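Sensor protein (Geobacter sulfurreducens, PDB 3H7M) probably works as a membrane-bound histidine kinase of a phosphorelay, this chain being its sensor domain, which resembles periplasmic solute-binding proteins. Local coordinates at residues I13-D18 with V52-G57; Y21-F26 with M166-Y171; G35-L40 with P91-V96. One frame throughout, in Å; residues are numbered along the deposited sequence.

Contact 1: I13-D18 with V52-G57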
ATOM      1  N   ILE A  13      12.818 -14.488   9.159  1.00 53.28           N
ATOM      2  CA  ILE A  13      11.956 -13.332   9.377  1.00 51.46           C
ATOM      3  C   ILE A  13      10.718 -13.521   8.509  1.00 52.96           C
ATOM      4  O   ILE A  13      10.822 -13.798   7.302  1.00 51.56           O
ATOM      5  CB  ILE A  13      12.636 -12.014   8.979  1.00 48.00           C
ATOM      6  CG1 ILE A  13      13.739 -11.683   9.976  1.00 49.62           C
ATOM      7  CG2 ILE A  13      11.628 -10.886   8.964  1.00 48.88           C
ATOM      8  CD1 ILE A  13      14.935 -12.580   9.844  1.00 66.52           C
ATOM      9  N   VAL A  14       9.554 -13.393   9.132  1.00 48.09           N
ATOM     10  CA  VAL A  14       8.300 -13.557   8.417  1.00 49.32           C
ATOM     11  C   VAL A  14       7.764 -12.212   7.991  1.00 50.28           C
ATOM     12  O   VAL A  14       7.502 -11.342   8.825  1.00 50.57           O
ATOM     13  CB  VAL A  14       7.269 -14.261   9.269  1.00 42.65           C
ATOM     14  CG1 VAL A  14       5.928 -14.281   8.549  1.00 45.82           C
ATOM     15  CG2 VAL A  14       7.740 -15.671   9.522  1.00 47.94           C
ATOM     16  N   VAL A  15       7.592 -12.064   6.682  1.00 47.98           N
ATOM     17  CA  VAL A  15       7.136 -10.814   6.101  1.00 46.93           C
ATOM     18  C   VAL A  15       5.662 -10.754   5.736  1.00 48.05           C
ATOM     19  O   VAL A  15       5.168 -11.520   4.892  1.00 44.34           O
ATOM     20  CB  VAL A  15       7.951 -10.474   4.855  1.00 40.21           C
ATOM     21  CG1 VAL A  15       7.699  -9.022   4.469  1.00 34.36           C
ATOM     22  CG2 VAL A  15       9.426 -10.728   5.125  1.00 45.53           C
ATOM     23  N   GLY A  16       4.968  -9.823   6.378  1.00 40.57           N
ATOM     24  CA  GLY A  16       3.557  -9.658   6.113  1.00 46.04           C
ATOM     25  C   GLY A  16       3.328  -8.614   5.036  1.00 44.76           C
ATOM     26  O   GLY A  16       4.188  -7.762   4.779  1.00 42.37           O
ATOM     27  N   GLY A  17       2.165  -8.684   4.401  1.00 45.87           N
ATOM     28  CA  GLY A  17       1.826  -7.727   3.363  1.00 45.11           C
ATOM     29  C   GLY A  17       0.461  -8.049   2.813  1.00 42.79           C
ATOM     30  O   GLY A  17      -0.142  -9.062   3.184  1.00 46.26           O
ATOM     31  N   ASP A  18      -0.032  -7.191   1.934  1.00 49.26           N
ATOM     32  CA  ASP A  18      -1.341  -7.385   1.321  1.00 54.07           C
ATOM     33  C   ASP A  18      -1.189  -8.310   0.111  1.00 51.91           C
ATOM     34  O   ASP A  18      -0.314  -8.107  -0.722  1.00 46.34           O
ATOM     35  CB  ASP A  18      -1.903  -6.035   0.873  1.00 58.33           C
ATOM     36  CG  ASP A  18      -3.358  -6.109   0.435  1.00 64.76           C
ATOM     37  OD1 ASP A  18      -3.770  -7.122  -0.169  1.00 60.48           O
ATOM     38  OD2 ASP A  18      -4.091  -5.130   0.676  1.00 69.99           O
ATOM     39  N   VAL A  52      14.016 -14.793   4.803  1.00 40.88           N
ATOM     40  CA  VAL A  52      12.647 -14.317   4.929  1.00 44.55           C
ATOM     41  C   VAL A  52      11.602 -15.258   4.348  1.00 49.91           C
ATOM     42  O   VAL A  52      11.862 -15.977   3.388  1.00 48.05           O
ATOM     43  CB  VAL A  52      12.487 -12.955   4.220  1.00 43.87           C
ATOM     44  CG1 VAL A  52      13.399 -11.924   4.838  1.00 31.47           C
ATOM     45  CG2 VAL A  52      12.813 -13.108   2.737  1.00 41.55           C
ATOM     46  N   GLU A  53      10.413 -15.239   4.939  1.00 51.32           N
ATOM     47  CA  GLU A  53       9.296 -16.040   4.463  1.00 51.59           C
ATOM     48  C   GLU A  53       8.211 -15.012   4.211  1.00 53.07           C
ATOM     49  O   GLU A  53       7.938 -14.192   5.083  1.00 51.17           O
ATOM     50  CB  GLU A  53       8.810 -17.009   5.537  1.00 51.66           C
ATOM     51  CG  GLU A  53       7.662 -17.887   5.087  1.00 67.66           C
ATOM     52  CD  GLU A  53       6.972 -18.620   6.236  1.00 77.10           C
ATOM     53  OE1 GLU A  53       7.671 -19.208   7.091  1.00 75.65           O
ATOM     54  OE2 GLU A  53       5.721 -18.615   6.270  1.00 83.01           O
ATOM     55  N   PHE A  54       7.603 -15.030   3.031  1.00 53.47           N
ATOM     56  CA  PHE A  54       6.544 -14.067   2.742  1.00 49.95           C
ATOM     57  C   PHE A  54       5.200 -14.674   3.077  1.00 52.30           C
ATOM     58  O   PHE A  54       4.928 -15.825   2.751  1.00 51.63           O
ATOM     59  CB  PHE A  54       6.557 -13.657   1.263  1.00 42.93           C
ATOM     60  CG  PHE A  54       7.711 -12.754   0.881  1.00 42.00           C
ATOM     61  CD1 PHE A  54       7.674 -11.386   1.174  1.00 35.47           C
ATOM     62  CD2 PHE A  54       8.816 -13.264   0.198  1.00 33.63           C
ATOM     63  CE1 PHE A  54       8.720 -10.534   0.789  1.00 44.57           C
ATOM     64  CE2 PHE A  54       9.870 -12.429  -0.193  1.00 42.10           C
ATOM     65  CZ  PHE A  54       9.824 -11.054   0.101  1.00 37.68           C
ATOM     66  N   ARG A  55       4.376 -13.905   3.776  1.00 55.95           N
ATOM     67  CA  ARG A  55       3.031 -14.335   4.121  1.00 53.56           C
ATOM     68  C   ARG A  55       2.104 -13.179   3.762  1.00 52.78           C
ATOM     69  O   ARG A  55       1.769 -12.339   4.604  1.00 52.93           O
ATOM     70  CB  ARG A  55       2.913 -14.671   5.608  1.00 58.98           C
ATOM     71  CG  ARG A  55       3.517 -16.013   5.988  1.00 72.53           C
ATOM     72  CD  ARG A  55       3.363 -16.261   7.483  1.00 81.88           C
ATOM     73  NE  ARG A  55       4.111 -17.430   7.942  1.00 85.23           N
ATOM     74  CZ  ARG A  55       4.273 -17.756   9.222  1.00 85.82           C
ATOM     75  NH1 ARG A  55       3.737 -16.998  10.173  1.00 80.57           N
ATOM     76  NH2 ARG A  55       4.973 -18.837   9.551  1.00 85.82           N
ATOM     77  N   LEU A  56       1.709 -13.123   2.497  1.00 45.76           N
ATOM     78  CA  LEU A  56       0.828 -12.057   2.049  1.00 52.45           C
ATOM     79  C   LEU A  56      -0.601 -12.476   2.316  1.00 53.92           C
ATOM     80  O   LEU A  56      -0.962 -13.632   2.103  1.00 52.58           O
ATOM     81  CB  LEU A  56       1.026 -11.795   0.557  1.00 54.18           C
ATOM     82  CG  LEU A  56       2.438 -11.399   0.127  1.00 52.46           C
ATOM     83  CD1 LEU A  56       2.461 -11.155  -1.378  1.00 48.95           C
ATOM     84  CD2 LEU A  56       2.864 -10.154   0.887  1.00 50.32           C
ATOM     85  N   GLY A  57      -1.421 -11.549   2.792  1.00 54.53           N
ATOM     86  CA  GLY A  57      -2.797 -11.918   3.057  1.00 57.03           C
ATOM     87  C   GLY A  57      -3.767 -10.770   2.939  1.00 56.73           C
ATOM     88  O   GLY A  57      -3.477  -9.748   2.311  1.00 51.77           O
TER
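Val-52 meets the neighbouring strand with its branched carbon, CB lying 3.9 Å from Val-15 CG2, while its CA-H is directed at Ile-13 O. That carbonyl is shared, since Glu-53 N also donates to Ile-13 O at 2.8 Å. Glu-53 O then accepts from Val-15 N in a nearly straight bond (2.7 Å, N-H...O angle 174°). The Glu-53 side chain rises from the opposite face of the sheet, where its OE2 forms a salt bridge with Arg-55 NE at 2.6 Å; the carboxylate oxygen lies close to the guanidinium plane, but the nitrogen approaches it from above the plane of the carboxylate. Phe-54 returns to the face of Val-52. With CG anti to the carbonyl carbon (chi1 -72°), its ring runs beside Val-15, pointing the same way, and CD1 comes within 3.8 Å of Val-15 CB; Val-38, Thr-41 and Arg-42 of helix 36-48 also pack on this ring. Arg-55 N continues the pairing by donating to Val-15 O. Its extended chain crosses Val-14, placing CD 3.4 Å from Val-14 CG1, and Val-14 methyls lie under one face of the guanidinium, which the bridge to Glu-53 helps to hold in place. Leu-56 reaches with CD2 to 3.6 Å from Gly-17 CA, a place that a side chain on Gly-17 would contest. Gly-57 N donates to Gly-17 O, although the position of that oxygen is less certain. Strand 52-57 is thus the edge strand, paired in parallel with 13-18, which in turn bonds to strand 73-78 on its far side. Joined through helix 36-48, the two strands form the beta-alpha-beta crossover that opens the type II periplasmic-binding-protein fold, with the 2-1-3 strand order of its first lobe.

Contact 2: Y21-F26 with M166-Y171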
ATOM      1  N   TYR A  21      -2.225  -5.836  -3.565  1.00 48.65           N
ATOM      2  CA  TYR A  21      -1.883  -4.422  -3.631  1.00 46.67           C
ATOM      3  C   TYR A  21      -0.808  -4.164  -4.700  1.00 48.34           C
ATOM      4  O   TYR A  21       0.265  -3.646  -4.401  1.00 51.36           O
ATOM      5  CB  TYR A  21      -1.383  -3.937  -2.253  1.00 51.86           C
ATOM      6  CG  TYR A  21      -1.710  -2.489  -1.936  1.00 46.53           C
ATOM      7  CD1 TYR A  21      -3.021  -2.109  -1.645  1.00 50.25           C
ATOM      8  CD2 TYR A  21      -0.721  -1.490  -1.975  1.00 39.73           C
ATOM      9  CE1 TYR A  21      -3.355  -0.778  -1.404  1.00 47.81           C
ATOM     10  CE2 TYR A  21      -1.043  -0.150  -1.743  1.00 40.97           C
ATOM     11  CZ  TYR A  21      -2.371   0.197  -1.457  1.00 48.49           C
ATOM     12  OH  TYR A  21      -2.741   1.508  -1.237  1.00 46.92           O
ATOM     13  N   PRO A  22      -1.078  -4.531  -5.962  1.00 45.69           N
ATOM     14  CA  PRO A  22      -0.098  -4.310  -7.024  1.00 42.19           C
ATOM     15  C   PRO A  22       0.016  -2.845  -7.367  1.00 34.86           C
ATOM     16  O   PRO A  22      -0.925  -2.088  -7.223  1.00 33.50           O
ATOM     17  CB  PRO A  22      -0.662  -5.123  -8.184  1.00 49.31           C
ATOM     18  CG  PRO A  22      -2.129  -4.974  -7.981  1.00 44.85           C
ATOM     19  CD  PRO A  22      -2.250  -5.243  -6.496  1.00 49.49           C
ATOM     20  N   PRO A  23       1.180  -2.423  -7.840  1.00 37.17           N
ATOM     21  CA  PRO A  23       2.394  -3.196  -8.080  1.00 36.25           C
ATOM     22  C   PRO A  23       3.326  -3.296  -6.874  1.00 40.40           C
ATOM     23  O   PRO A  23       4.452  -3.762  -7.024  1.00 38.25           O
ATOM     24  CB  PRO A  23       3.038  -2.416  -9.201  1.00 35.24           C
ATOM     25  CG  PRO A  23       2.803  -1.027  -8.750  1.00 32.43           C
ATOM     26  CD  PRO A  23       1.341  -1.056  -8.356  1.00 34.09           C
ATOM     27  N   TYR A  24       2.878  -2.860  -5.696  1.00 36.98           N
ATOM     28  CA  TYR A  24       3.731  -2.910  -4.514  1.00 34.71           C
ATOM     29  C   TYR A  24       3.932  -4.309  -3.994  1.00 38.56           C
ATOM     30  O   TYR A  24       5.066  -4.725  -3.755  1.00 35.24           O
ATOM     31  CB  TYR A  24       3.179  -2.022  -3.404  1.00 34.47           C
ATOM     32  CG  TYR A  24       3.123  -0.568  -3.819  1.00 34.05           C
ATOM     33  CD1 TYR A  24       4.255   0.083  -4.269  1.00 29.44           C
ATOM     34  CD2 TYR A  24       1.921   0.131  -3.828  1.00 35.54           C
ATOM     35  CE1 TYR A  24       4.200   1.400  -4.729  1.00 35.30           C
ATOM     36  CE2 TYR A  24       1.856   1.444  -4.291  1.00 26.64           C
ATOM     37  CZ  TYR A  24       2.994   2.068  -4.736  1.00 31.97           C
ATOM     38  OH  TYR A  24       2.925   3.376  -5.175  1.00 46.57           O
ATOM     39  N   GLU A  25       2.835  -5.029  -3.809  1.00 35.38           N
ATOM     40  CA  GLU A  25       2.905  -6.399  -3.332  1.00 38.56           C
ATOM     41  C   GLU A  25       1.658  -7.174  -3.714  1.00 44.95           C
ATOM     42  O   GLU A  25       0.545  -6.640  -3.658  1.00 40.87           O
ATOM     43  CB  GLU A  25       3.098  -6.442  -1.810  1.00 45.71           C
ATOM     44  CG  GLU A  25       2.070  -5.667  -0.999  1.00 40.18           C
ATOM     45  CD  GLU A  25       2.470  -5.546   0.455  1.00 43.84           C
ATOM     46  OE1 GLU A  25       3.685  -5.570   0.719  1.00 50.47           O
ATOM     47  OE2 GLU A  25       1.584  -5.404   1.333  1.00 50.81           O
ATOM     48  N   PHE A  26       1.849  -8.434  -4.100  1.00 40.85           N
ATOM     49  CA  PHE A  26       0.733  -9.273  -4.482  1.00 43.03           C
ATOM     50  C   PHE A  26       1.164 -10.684  -4.832  1.00 50.88           C
ATOM     51  O   PHE A  26       2.290 -10.916  -5.285  1.00 51.42           O
ATOM     52  CB  PHE A  26       0.007  -8.665  -5.690  1.00 42.08           C
ATOM     53  CG  PHE A  26       0.864  -8.554  -6.919  1.00 33.07           C
ATOM     54  CD1 PHE A  26       0.847  -9.548  -7.889  1.00 34.10           C
ATOM     55  CD2 PHE A  26       1.715  -7.458  -7.098  1.00 45.70           C
ATOM     56  CE1 PHE A  26       1.672  -9.463  -9.042  1.00 29.04           C
ATOM     57  CE2 PHE A  26       2.551  -7.349  -8.241  1.00 37.18           C
ATOM     58  CZ  PHE A  26       2.526  -8.355  -9.211  1.00 41.68           C
ATOM     59  N   MET A 166      -3.202   6.108  -6.414  1.00 37.41           N
ATOM     60  CA  MET A 166      -3.023   6.328  -7.820  1.00 41.59           C
ATOM     61  C   MET A 166      -2.392   5.177  -8.618  1.00 44.15           C
ATOM     62  O   MET A 166      -3.009   4.610  -9.538  1.00 44.62           O
ATOM     63  CB  MET A 166      -2.180   7.580  -7.992  1.00 45.96           C
ATOM     64  CG  MET A 166      -1.769   7.836  -9.397  1.00 58.14           C
ATOM     65  SD  MET A 166      -3.081   8.655 -10.266  1.00 76.96           S
ATOM     66  CE  MET A 166      -2.598  10.372  -9.913  1.00 68.33           C
ATOM     67  N   VAL A 167      -1.158   4.838  -8.279  1.00 33.11           N
ATOM     68  CA  VAL A 167      -0.456   3.824  -9.031  1.00 37.46           C
ATOM     69  C   VAL A 167      -1.191   2.500  -9.030  1.00 29.64           C
ATOM     70  O   VAL A 167      -1.452   1.916 -10.077  1.00 38.20           O
ATOM     71  CB  VAL A 167       0.992   3.726  -8.540  1.00 39.20           C
ATOM     72  CG1 VAL A 167       1.697   2.519  -9.159  1.00 36.09           C
ATOM     73  CG2 VAL A 167       1.707   5.024  -8.936  1.00 33.47           C
ATOM     74  N   PRO A 168      -1.538   2.008  -7.861  1.00 25.49           N
ATOM     75  CA  PRO A 168      -2.266   0.740  -7.868  1.00 27.26           C
ATOM     76  C   PRO A 168      -3.532   0.884  -8.744  1.00 37.43           C
ATOM     77  O   PRO A 168      -3.958  -0.054  -9.425  1.00 41.96           O
ATOM     78  CB  PRO A 168      -2.605   0.542  -6.405  1.00 24.02           C
ATOM     79  CG  PRO A 168      -1.344   1.139  -5.711  1.00 32.06           C
ATOM     80  CD  PRO A 168      -1.130   2.409  -6.499  1.00 31.87           C
ATOM     81  N   GLY A 169      -4.108   2.080  -8.717  1.00 36.05           N
ATOM     82  CA  GLY A 169      -5.305   2.365  -9.476  1.00 32.04           C
ATOM     83  C   GLY A 169      -5.079   2.112 -10.942  1.00 33.62           C
ATOM     84  O   GLY A 169      -5.810   1.351 -11.563  1.00 29.19           O
ATOM     85  N   MET A 170      -4.064   2.759 -11.493  1.00 34.09           N
ATOM     86  CA  MET A 170      -3.732   2.570 -12.887  1.00 32.19           C
ATOM     87  C   MET A 170      -3.398   1.112 -13.179  1.00 34.66           C
ATOM     88  O   MET A 170      -3.867   0.560 -14.159  1.00 41.36           O
ATOM     89  CB  MET A 170      -2.567   3.469 -13.259  1.00 38.13           C
ATOM     90  CG  MET A 170      -2.849   4.947 -12.971  1.00 46.93           C
ATOM     91  SD  MET A 170      -4.543   5.426 -13.481  1.00 47.78           S
ATOM     92  CE  MET A 170      -4.339   5.680 -15.234  1.00 47.94           C
ATOM     93  N   TYR A 171      -2.606   0.472 -12.328  1.00 32.97           N
ATOM     94  CA  TYR A 171      -2.274  -0.925 -12.588  1.00 34.14           C
ATOM     95  C   TYR A 171      -3.504  -1.777 -12.593  1.00 32.13           C
ATOM     96  O   TYR A 171      -3.632  -2.696 -13.391  1.00 35.56           O
ATOM     97  CB  TYR A 171      -1.299  -1.489 -11.558  1.00 32.57           C
ATOM     98  CG  TYR A 171       0.135  -1.133 -11.872  1.00 43.12           C
ATOM     99  CD1 TYR A 171       0.628   0.149 -11.636  1.00 39.85           C
ATOM    100  CD2 TYR A 171       0.997  -2.074 -12.437  1.00 39.97           C
ATOM    101  CE1 TYR A 171       1.954   0.490 -11.954  1.00 41.73           C
ATOM    102  CE2 TYR A 171       2.320  -1.744 -12.758  1.00 49.62           C
ATOM    103  CZ  TYR A 171       2.791  -0.463 -12.511  1.00 47.58           C
ATOM    104  OH  TYR A 171       4.091  -0.143 -12.826  1.00 45.53           O
TER
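Pro-23 lies across the ring of Tyr-171, bringing the turn at residues 22-24 against the first turns of helix 166-175. In the two-lobed periplasmic-binding-protein fold these elements probably belong to different lobes, so the contact would bridge the cleft between them. A cis peptide precedes Pro-23, and its pyrrolidine, puckered C-gamma endo, sets CG over the centre of the Tyr-171 ring in a CH-pi contact, 3.7 Å from the centroid and 13° off the ring normal. Tyr-171 CG lies anti to the carbonyl carbon (chi1 -82°), beside the backbone N, and the ring beyond it takes Pro-23 on one face; its hydroxyl is bonded to Leu-229 O. Val-167 supports the same proline with CG1, 3.7 Å from Pro-23 CD. Pro-168 makes the second set of contacts: its CG, exo-puckered, approaches the Tyr-24 ring obliquely at 3.5 Å from CE2, and reaches Tyr-21 more loosely. Tyr-24 and Glu-25 both face Tyr-21 in a classic beta bulge, and beyond Pro-168 the Tyr-24 side chain extends across Val-167, its OH 3.9 Å from Val-167 CB. One residue before Pro-23, Pro-22 O receives a CA-H...O contact from Pro-168 CA at 3.2 Å.

Contact 3: G35-L40 with P91-V96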
ATOM      1  N   GLY A  35       6.102  -8.198  -6.729  1.00 28.04           N
ATOM      2  CA  GLY A  35       5.976  -6.762  -6.611  1.00 32.89           C
ATOM      3  C   GLY A  35       7.188  -6.020  -6.112  1.00 36.10           C
ATOM      4  O   GLY A  35       8.163  -6.632  -5.651  1.00 36.71           O
ATOM      5  N   TYR A  36       7.106  -4.694  -6.226  1.00 27.46           N
ATOM      6  CA  TYR A  36       8.136  -3.765  -5.793  1.00 35.03           C
ATOM      7  C   TYR A  36       8.586  -4.081  -4.348  1.00 37.99           C
ATOM      8  O   TYR A  36       9.767  -4.257  -4.099  1.00 35.85           O
ATOM      9  CB  TYR A  36       7.575  -2.337  -5.885  1.00 32.50           C
ATOM     10  CG  TYR A  36       8.431  -1.237  -5.294  1.00 34.59           C
ATOM     11  CD1 TYR A  36       8.046  -0.579  -4.113  1.00 29.40           C
ATOM     12  CD2 TYR A  36       9.603  -0.817  -5.934  1.00 31.69           C
ATOM     13  CE1 TYR A  36       8.823   0.498  -3.591  1.00 25.46           C
ATOM     14  CE2 TYR A  36      10.377   0.240  -5.425  1.00 30.17           C
ATOM     15  CZ  TYR A  36       9.978   0.900  -4.257  1.00 37.46           C
ATOM     16  OH  TYR A  36      10.706   1.990  -3.793  1.00 45.24           O
ATOM     17  N   ASN A  37       7.638  -4.176  -3.421  1.00 32.19           N
ATOM     18  CA  ASN A  37       7.948  -4.454  -2.023  1.00 34.43           C
ATOM     19  C   ASN A  37       8.750  -5.737  -1.881  1.00 38.05           C
ATOM     20  O   ASN A  37       9.781  -5.776  -1.197  1.00 38.33           O
ATOM     21  CB  ASN A  37       6.661  -4.559  -1.179  1.00 30.01           C
ATOM     22  CG  ASN A  37       5.853  -3.235  -1.131  1.00 24.48           C
ATOM     23  OD1 ASN A  37       6.252  -2.209  -1.671  1.00 25.36           O
ATOM     24  ND2 ASN A  37       4.714  -3.277  -0.466  1.00 27.74           N
ATOM     25  N   VAL A  38       8.270  -6.776  -2.546  1.00 37.99           N
ATOM     26  CA  VAL A  38       8.880  -8.105  -2.521  1.00 32.45           C
ATOM     27  C   VAL A  38      10.326  -8.074  -3.008  1.00 26.43           C
ATOM     28  O   VAL A  38      11.241  -8.582  -2.368  1.00 40.95           O
ATOM     29  CB  VAL A  38       8.009  -9.063  -3.382  1.00 34.11           C
ATOM     30  CG1 VAL A  38       8.686 -10.407  -3.599  1.00 32.78           C
ATOM     31  CG2 VAL A  38       6.683  -9.284  -2.663  1.00 35.26           C
ATOM     32  N   GLU A  39      10.529  -7.452  -4.139  1.00 28.78           N
ATOM     33  CA  GLU A  39      11.845  -7.339  -4.705  1.00 32.52           C
ATOM     34  C   GLU A  39      12.749  -6.552  -3.738  1.00 38.00           C
ATOM     35  O   GLU A  39      13.924  -6.882  -3.530  1.00 32.84           O
ATOM     36  CB  GLU A  39      11.719  -6.612  -6.028  1.00 36.24           C
ATOM     37  CG  GLU A  39      12.694  -7.061  -7.064  1.00 55.89           C
ATOM     38  CD  GLU A  39      12.188  -6.804  -8.462  1.00 57.09           C
ATOM     39  OE1 GLU A  39      11.018  -7.182  -8.724  1.00 44.49           O
ATOM     40  OE2 GLU A  39      12.967  -6.245  -9.280  1.00 53.32           O
ATOM     41  N   LEU A  40      12.187  -5.501  -3.154  1.00 32.25           N
ATOM     42  CA  LEU A  40      12.920  -4.668  -2.211  1.00 34.91           C
ATOM     43  C   LEU A  40      13.313  -5.507  -0.985  1.00 33.66           C
ATOM     44  O   LEU A  40      14.465  -5.533  -0.559  1.00 38.37           O
ATOM     45  CB  LEU A  40      12.034  -3.499  -1.800  1.00 35.70           C
ATOM     46  CG  LEU A  40      12.701  -2.126  -1.792  1.00 50.28           C
ATOM     47  CD1 LEU A  40      13.525  -1.932  -3.063  1.00 42.46           C
ATOM     48  CD2 LEU A  40      11.628  -1.054  -1.682  1.00 45.47           C
ATOM     49  N   PRO A  91      12.415   4.460   7.744  1.00 38.73           N
ATOM     50  CA  PRO A  91      12.118   5.579   6.856  1.00 42.48           C
ATOM     51  C   PRO A  91      11.320   4.895   5.725  1.00 47.80           C
ATOM     52  O   PRO A  91      11.381   3.670   5.572  1.00 46.52           O
ATOM     53  CB  PRO A  91      13.505   6.015   6.377  1.00 36.98           C
ATOM     54  CG  PRO A  91      14.374   5.687   7.542  1.00 32.59           C
ATOM     55  CD  PRO A  91      13.860   4.370   8.032  1.00 38.51           C
ATOM     56  N   PRO A  92      10.582   5.668   4.918  1.00 47.56           N
ATOM     57  CA  PRO A  92       9.786   5.096   3.818  1.00 39.94           C
ATOM     58  C   PRO A  92      10.601   4.727   2.576  1.00 38.65           C
ATOM     59  O   PRO A  92      11.621   5.352   2.284  1.00 41.18           O
ATOM     60  CB  PRO A  92       8.793   6.207   3.520  1.00 38.94           C
ATOM     61  CG  PRO A  92       9.672   7.453   3.687  1.00 42.90           C
ATOM     62  CD  PRO A  92      10.487   7.142   4.947  1.00 37.23           C
ATOM     63  N   HIS A  93      10.167   3.709   1.842  1.00 42.09           N
ATOM     64  CA  HIS A  93      10.893   3.364   0.629  1.00 39.33           C
ATOM     65  C   HIS A  93      10.196   3.981  -0.589  1.00 42.13           C
ATOM     66  O   HIS A  93      10.747   4.023  -1.692  1.00 39.38           O
ATOM     67  CB  HIS A  93      11.107   1.835   0.491  1.00 31.21           C
ATOM     68  CG  HIS A  93       9.857   1.004   0.514  1.00 38.22           C
ATOM     69  ND1 HIS A  93       8.895   1.063  -0.477  1.00 33.32           N
ATOM     70  CD2 HIS A  93       9.450   0.039   1.376  1.00 25.94           C
ATOM     71  CE1 HIS A  93       7.949   0.174  -0.221  1.00 30.01           C
ATOM     72  NE2 HIS A  93       8.261  -0.461   0.896  1.00 33.88           N
ATOM     73  N   THR A  94       8.989   4.494  -0.374  1.00 37.66           N
ATOM     74  CA  THR A  94       8.258   5.161  -1.456  1.00 41.13           C
ATOM     75  C   THR A  94       7.158   6.108  -0.936  1.00 46.12           C
ATOM     76  O   THR A  94       6.717   6.015   0.211  1.00 42.48           O
ATOM     77  CB  THR A  94       7.571   4.137  -2.387  1.00 37.20           C
ATOM     78  OG1 THR A  94       6.999   4.816  -3.511  1.00 35.30           O
ATOM     79  CG2 THR A  94       6.466   3.425  -1.648  1.00 25.60           C
ATOM     80  N   ILE A  95       6.723   7.016  -1.799  1.00 45.62           N
ATOM     81  CA  ILE A  95       5.637   7.938  -1.472  1.00 47.15           C
ATOM     82  C   ILE A  95       4.423   7.562  -2.328  1.00 43.28           C
ATOM     83  O   ILE A  95       4.504   7.508  -3.553  1.00 37.04           O
ATOM     84  CB  ILE A  95       6.009   9.387  -1.789  1.00 48.98           C
ATOM     85  CG1 ILE A  95       7.280   9.764  -1.033  1.00 53.62           C
ATOM     86  CG2 ILE A  95       4.865  10.304  -1.393  1.00 59.79           C
ATOM     87  CD1 ILE A  95       7.159   9.604   0.455  1.00 47.82           C
ATOM     88  N   VAL A  96       3.308   7.300  -1.666  1.00 39.52           N
ATOM     89  CA  VAL A  96       2.071   6.913  -2.326  1.00 43.06           C
ATOM     90  C   VAL A  96       1.028   8.031  -2.398  1.00 43.32           C
ATOM     91  O   VAL A  96       0.471   8.439  -1.383  1.00 45.05           O
ATOM     92  CB  VAL A  96       1.424   5.733  -1.587  1.00 41.00           C
ATOM     93  CG1 VAL A  96       0.138   5.311  -2.288  1.00 43.17           C
ATOM     94  CG2 VAL A  96       2.390   4.589  -1.524  1.00 41.52           C
TER
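Leu-40 lays its CD2 methyl over one face of the His-93 imidazole, 3.7 Å from the centroid, in a CH-pi contact displaced toward the rim. The arrangement joins the start of helix 36-48 to strand 87-103, probably one of the strands linking the two lobes of the periplasmic-binding-protein fold, at a classic beta bulge where His-93 and Thr-94 both face Tyr-193. The CB of His-93 points toward the helix, and CG sits between the backbone N and the carbonyl carbon (chi1 57°). There Tyr-36 slides past the imidazole in the opposite direction: CE1 comes 3.2 Å from His-93 ND1, which lies at the tyrosine's edge, the two planes being inclined at 65°. The phenol OH donates to His-93 O, approaching from above the carbonyl plane; Tyr-221 OH is bonded to the same oxygen. An alanine at Tyr-36 would probably leave His-93 O with one donor fewer and open a gap beside ND1, giving the imidazole more room to shift. The far end of the ring is held by NE2, bonded to Gln-75 O, and Asn-37, whose amide is tied to Glu-25, brings OD1 to 3.3 Å from His-93 CE1.

In the fold
Contacts 2 and 3 are the closest neighbours, their centres about 11 Å apart, and meet at the start of helix 36-48: Tyr-24 O lies 2.7 Å from Asn-37 N, probably hydrogen-bonded. Glu-25 ties all three together, with OE1 2.8 Å from Asn-37 ND2 and OE2 2.5 Å from Asp-18 N, both probable hydrogen bonds. Contact 1, centred about 14 Å from contact 3 and 17 Å from contact 2, supplies two parallel strands of the large mixed sheet, and its Phe-54 packs on the helix of contact 3, CZ 3.8 Å from Val-38 O. Contact 2 alone reaches helix 166-175. The sodium ion, bound by Ala-84, Asp-88 and Gln-199, has no ligand in these segments, though Asp-88 shares strand 87-103 with contact 3.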